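Local coordinates for protein family 88 glycosyl hydrolase (Bacteroides thetaiotaomicron, PDB 5NOA) that probably acts as an unsaturated rhamnogalacturonyl hydrolase, removing unsaturated uronic acid residues from the ends of fragments left by polysaccharide lyases, at residues 169-174 and 240-245; 181-186 and 247-252. One frame throughout, in Å; residues are numbered along the deposited sequence.

Contact 1. Residues 169-174 and 240-245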
# COMPACT_ATOMS: atom_id res chain seq x y z
N MET A 169 -10.26 -7.77 2.86
CA MET A 169 -11.47 -7.93 3.69
C MET A 169 -12.63 -7.13 3.14
O MET A 169 -13.75 -7.63 3.02
CB MET A 169 -11.19 -7.56 5.14
CG MET A 169 -9.97 -8.24 5.77
SD MET A 169 -9.98 -10.03 5.76
CE MET A 169 -10.88 -10.34 7.28
N THR A 170 -12.36 -5.88 2.77
CA THR A 170 -13.42 -5.03 2.24
C THR A 170 -13.84 -5.49 0.84
O THR A 170 -15.04 -5.46 0.51
CB THR A 170 -13.01 -3.56 2.26
OG1 THR A 170 -11.72 -3.40 1.69
CG2 THR A 170 -12.96 -3.00 3.66
N LYS A 171 -12.90 -5.87 -0.03
CA LYS A 171 -13.26 -6.31 -1.39
C LYS A 171 -14.08 -7.58 -1.32
O LYS A 171 -15.08 -7.73 -2.03
CB LYS A 171 -12.02 -6.48 -2.23
CG LYS A 171 -11.37 -5.16 -2.59
CD LYS A 171 -10.03 -5.38 -3.31
CE LYS A 171 -9.27 -4.10 -3.53
NZ LYS A 171 -9.87 -3.26 -4.59
N LEU A 172 -13.68 -8.53 -0.46
CA LEU A 172 -14.45 -9.76 -0.37
C LEU A 172 -15.80 -9.56 0.30
O LEU A 172 -16.75 -10.23 -0.06
CB LEU A 172 -13.64 -10.89 0.28
CG LEU A 172 -12.46 -11.41 -0.58
CD1 LEU A 172 -11.71 -12.44 0.26
CD2 LEU A 172 -12.93 -12.06 -1.87
N TYR A 173 -15.87 -8.61 1.23
CA TYR A 173 -17.19 -8.25 1.76
C TYR A 173 -18.12 -7.79 0.65
O TYR A 173 -19.27 -8.20 0.55
CB TYR A 173 -17.12 -7.20 2.87
CG TYR A 173 -18.49 -6.78 3.27
CD1 TYR A 173 -19.25 -7.62 4.09
CD2 TYR A 173 -19.11 -5.66 2.73
CE1 TYR A 173 -20.54 -7.32 4.42
CE2 TYR A 173 -20.41 -5.36 3.01
CZ TYR A 173 -21.13 -6.18 3.88
OH TYR A 173 -22.41 -5.87 4.18
N ASN A 174 -17.63 -6.89 -0.19
CA ASN A 174 -18.53 -6.31 -1.19
C ASN A 174 -19.02 -7.34 -2.19
O ASN A 174 -20.10 -7.18 -2.74
CB ASN A 174 -17.89 -5.08 -1.85
CG ASN A 174 -17.92 -3.84 -0.95
OD1 ASN A 174 -18.80 -3.68 -0.13
ND2 ASN A 174 -16.96 -2.94 -1.15
N LEU A 240 -11.41 2.66 3.62
CA LEU A 240 -12.48 3.65 3.65
C LEU A 240 -13.13 3.82 2.29
O LEU A 240 -14.31 4.21 2.24
CB LEU A 240 -11.95 4.96 4.17
CG LEU A 240 -11.60 4.90 5.65
CD1 LEU A 240 -10.91 6.18 6.12
CD2 LEU A 240 -12.80 4.60 6.52
N LYS A 241 -12.41 3.55 1.21
CA LYS A 241 -12.99 3.59 -0.14
C LYS A 241 -14.15 2.61 -0.30
O LYS A 241 -15.17 2.93 -0.91
CB LYS A 241 -11.90 3.31 -1.18
CG LYS A 241 -12.34 3.40 -2.62
CD LYS A 241 -11.13 3.16 -3.53
CE LYS A 241 -11.43 3.31 -4.99
NZ LYS A 241 -10.22 2.91 -5.75
N ASP A 242 -13.98 1.40 0.24
CA ASP A 242 -14.92 0.33 -0.04
C ASP A 242 -15.81 -0.09 1.12
O ASP A 242 -16.79 -0.78 0.89
CB ASP A 242 -14.14 -0.85 -0.62
CG ASP A 242 -13.70 -0.58 -2.08
OD1 ASP A 242 -14.41 0.17 -2.85
OD2 ASP A 242 -12.65 -1.08 -2.47
N LEU A 243 -15.50 0.30 2.34
CA LEU A 243 -16.28 -0.08 3.49
C LEU A 243 -17.69 0.52 3.40
O LEU A 243 -17.84 1.70 3.08
CB LEU A 243 -15.60 0.42 4.76
CG LEU A 243 -16.12 -0.09 6.09
CD1 LEU A 243 -15.83 -1.56 6.29
CD2 LEU A 243 -15.56 0.69 7.25
N PRO A 244 -18.75 -0.24 3.75
CA PRO A 244 -20.09 0.36 3.75
C PRO A 244 -20.16 1.51 4.72
O PRO A 244 -19.56 1.46 5.80
CB PRO A 244 -21.01 -0.77 4.21
CG PRO A 244 -20.25 -1.99 4.05
CD PRO A 244 -18.80 -1.67 4.05
N GLU A 245 -20.91 2.54 4.34
CA GLU A 245 -21.00 3.77 5.13
C GLU A 245 -21.63 3.47 6.51
O GLU A 245 -21.48 4.26 7.44
CB GLU A 245 -21.76 4.88 4.35
CG GLU A 245 -23.25 4.59 4.15
CD GLU A 245 -23.99 5.59 3.25
OE1 GLU A 245 -23.87 6.81 3.52
OE2 GLU A 245 -24.71 5.16 2.31
O HOH W 1 -16.39 -3.37 2.15
O HOH W 2 -10.90 -1.84 -0.46

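Contact 2. Residues 181-186 and 247-252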
# COMPACT_ATOMS: atom_id res chain seq x y z
N TYR A 181 -16.31 -10.86 7.33
CA TYR A 181 -15.14 -10.12 6.80
C TYR A 181 -14.92 -8.79 7.51
O TYR A 181 -13.78 -8.41 7.77
CB TYR A 181 -15.27 -9.90 5.30
CG TYR A 181 -14.97 -11.11 4.45
CD1 TYR A 181 -13.67 -11.51 4.24
CD2 TYR A 181 -15.99 -11.85 3.84
CE1 TYR A 181 -13.38 -12.63 3.47
CE2 TYR A 181 -15.70 -12.96 3.08
CZ TYR A 181 -14.39 -13.34 2.90
OH TYR A 181 -14.06 -14.42 2.13
N LEU A 182 -16.00 -8.09 7.81
CA LEU A 182 -15.87 -6.78 8.44
C LEU A 182 -15.64 -6.86 9.94
O LEU A 182 -14.97 -6.00 10.51
CB LEU A 182 -17.06 -5.88 8.06
CG LEU A 182 -17.27 -5.70 6.55
CD1 LEU A 182 -18.45 -4.76 6.30
CD2 LEU A 182 -16.02 -5.23 5.85
N GLU A 183 -16.16 -7.91 10.56
CA GLU A 183 -15.85 -8.15 11.95
C GLU A 183 -14.38 -8.50 12.17
O GLU A 183 -13.70 -7.98 13.08
CB GLU A 183 -16.73 -9.26 12.50
CG GLU A 183 -16.43 -9.68 13.92
CD GLU A 183 -16.47 -8.56 14.94
OE1 GLU A 183 -17.39 -7.67 14.86
OE2 GLU A 183 -15.56 -8.61 15.84
N LYS A 184 -13.87 -9.36 11.32
CA LYS A 184 -12.47 -9.77 11.40
C LYS A 184 -11.50 -8.70 10.95
O LYS A 184 -10.40 -8.63 11.49
CB LYS A 184 -12.30 -11.11 10.68
CG LYS A 184 -12.97 -12.27 11.43
CD LYS A 184 -12.14 -12.73 12.62
CE LYS A 184 -12.82 -13.83 13.41
NZ LYS A 184 -11.95 -14.31 14.51
N LEU A 185 -11.89 -7.86 9.98
CA LEU A 185 -11.07 -6.68 9.68
C LEU A 185 -10.81 -5.92 10.97
O LEU A 185 -9.68 -5.54 11.29
CB LEU A 185 -11.84 -5.80 8.68
CG LEU A 185 -11.28 -4.39 8.44
CD1 LEU A 185 -9.89 -4.43 7.91
CD2 LEU A 185 -12.23 -3.65 7.54
N HIS A 186 -11.89 -5.69 11.75
CA HIS A 186 -11.72 -4.94 12.99
C HIS A 186 -10.85 -5.68 14.01
O HIS A 186 -9.96 -5.09 14.62
CB HIS A 186 -13.06 -4.63 13.59
CG HIS A 186 -12.98 -3.79 14.79
ND1 HIS A 186 -13.08 -4.31 16.05
CD2 HIS A 186 -12.71 -2.47 14.94
CE1 HIS A 186 -12.92 -3.34 16.94
NE2 HIS A 186 -12.69 -2.22 16.29
N ASP A 247 -21.04 0.70 8.39
CA ASP A 247 -20.32 -0.28 9.17
C ASP A 247 -20.09 0.25 10.59
O ASP A 247 -19.70 1.40 10.77
CB ASP A 247 -18.97 -0.63 8.55
CG ASP A 247 -18.28 -1.72 9.35
OD1 ASP A 247 -18.76 -2.84 9.26
OD2 ASP A 247 -17.38 -1.44 10.14
N LYS A 248 -20.30 -0.61 11.60
CA LYS A 248 -20.24 -0.16 12.98
C LYS A 248 -18.88 0.27 13.46
O LYS A 248 -18.79 0.98 14.47
CB LYS A 248 -20.78 -1.26 13.92
CG LYS A 248 -19.94 -2.52 14.01
CD LYS A 248 -20.68 -3.52 14.90
CE LYS A 248 -21.55 -4.43 14.08
NZ LYS A 248 -20.70 -5.37 13.31
N TYR A 249 -17.81 -0.17 12.78
CA TYR A 249 -16.45 0.18 13.16
C TYR A 249 -15.87 1.33 12.33
O TYR A 249 -14.73 1.73 12.56
CB TYR A 249 -15.53 -1.04 13.07
CG TYR A 249 -15.98 -2.18 13.95
CD1 TYR A 249 -16.03 -2.04 15.35
CD2 TYR A 249 -16.32 -3.38 13.40
CE1 TYR A 249 -16.41 -3.10 16.14
CE2 TYR A 249 -16.71 -4.43 14.18
CZ TYR A 249 -16.76 -4.29 15.53
OH TYR A 249 -17.15 -5.37 16.32
N ARG A 250 -16.64 1.89 11.39
CA ARG A 250 -16.10 2.85 10.42
C ARG A 250 -15.51 4.06 11.07
O ARG A 250 -14.46 4.53 10.64
CB ARG A 250 -17.22 3.24 9.45
CG ARG A 250 -16.81 4.16 8.33
CD ARG A 250 -17.92 4.21 7.30
NE ARG A 250 -17.65 5.07 6.16
CZ ARG A 250 -17.96 6.36 6.09
NH1 ARG A 250 -18.53 6.97 7.13
NH2 ARG A 250 -17.67 7.03 4.98
N GLN A 251 -16.14 4.55 12.14
CA GLN A 251 -15.61 5.75 12.79
C GLN A 251 -14.24 5.53 13.42
O GLN A 251 -13.41 6.46 13.44
CB GLN A 251 -16.59 6.33 13.81
CG GLN A 251 -16.19 7.71 14.29
CD GLN A 251 -16.20 8.74 13.17
OE1 GLN A 251 -17.16 8.84 12.42
NE2 GLN A 251 -15.13 9.49 13.05
N GLU A 252 -13.99 4.31 13.92
CA GLU A 252 -12.66 4.01 14.44
C GLU A 252 -11.60 4.09 13.36
O GLU A 252 -10.50 4.61 13.59
CB GLU A 252 -12.61 2.63 15.08
CG GLU A 252 -13.49 2.48 16.32
CD GLU A 252 -13.50 1.08 16.88
OE1 GLU A 252 -12.43 0.44 16.92
OE2 GLU A 252 -14.58 0.62 17.28
O HOH W 3 -15.19 -3.28 9.89

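Contact 1. Residues 169-174 and 240-245
The C-terminal end of helix 226-242, where D242 passes into the loop through L243 and P244, docks on T170, Y173 and N174 of helix 160-176. The direct hydrogen bond between them runs from N174 ND2 to the backbone D242 O, 3.0 Å long and nearly straight at the hydrogen (164°). D242 O lies close to the plane of the amide, while ND2 stands tilted from the plane of the carbonyl. A water molecule donates to the same D242 O (2.9 Å) and to T170 O, so two bonds grip this helix-end oxygen. An alanine at N174, lacking the amide, would probably leave D242 O held by the water alone of the partners described and open a gap beside D242 CB, which ND2 touches at 3.5 Å. A second water links T170 OG1 to D242 OD2. K171 NZ stays 4.1 Å from D242 OD2, beyond a salt bridge, and pairs instead with D126. With CG anti to its backbone N (chi1 175°), Y173 swings its ring towards the loop, and CE2 meets P244 CG obliquely at 3.5 Å. Such water-bridged packing of a helix end against another helix joins neighbouring helices of the (α/α)6 barrel fold of family 88.

Contact 2. Residues 181-186 and 247-252
The imidazole of H186 and the phenol ring of Y249 lie nearly parallel, one over the other with a small displacement, a face-to-face stack with centroids 3.6 Å apart and planes at 7°. H186 CD2 and Y249 CD1 approach to 3.4 Å, and H186 CB adds a CH-pi contact over the same face of the tyrosine ring. The other face of Y249 carries CG of its neighbour K248, so the phenol is sandwiched between an aromatic ring from helix 180-196 and an aliphatic chain from its own loop. Both stacked rings are also pinned at their edges. H186 NE2 donates to E252 OE1 across 2.7 Å (160° at the hydrogen). This oxygen sits in the imidazole plane, yet NE2 meets it from above the plane of the carboxylate, which stands nearly perpendicular to the ring. At the other end, Y249 OH donates to E183 OE1, also at 2.7 Å, and the glutamate oxygen receives it on its syn lone pair; a bend in the glutamate chain at chi2 brings the carboxylate there.

The loop that presents Y249 is itself fixed: D247 OD2 accepts from Y249 N at 3.0 Å, a capping bond ahead of helix 250-266. A water donates to this same D247 OD2 and to L182 O, tying the cap to helix 180-196, while L182 CD1 rests 3.5 Å from D247 OD1.

The off-axis E252 bond thus holds the rotation of H186; H186 and K248 CG, on opposite faces, hold that of Y249, and the E183 bond anchors its far tip. K248 NZ, 4.3 Å from E183 OE1, may ease the charge of that acid, and the nearness of E252 would be expected to stabilise a protonated H186, which, if charged, would lie over the electron-rich phenol.

Contact 1 and contact 2 are neighbouring levels of one interface, their centres about 9 Å apart. Helices 160-176 and 180-196 follow each other in the chain and supply one side; helix 226-242, the loop after it and the start of helix 250-266 supply the other. The levels touch within each side: M169 CE packs on Y181 O at 3.5 Å, and P244 O lies 3.5 Å from R250 CD. L182 packs on Y173 of its own side and, across the interface, on L243 and P244. Water bridges serve both levels, but contact 1, about 16 Å from the chain centre, is partly buried, whereas contact 2, about 19 Å out, lies at the surface.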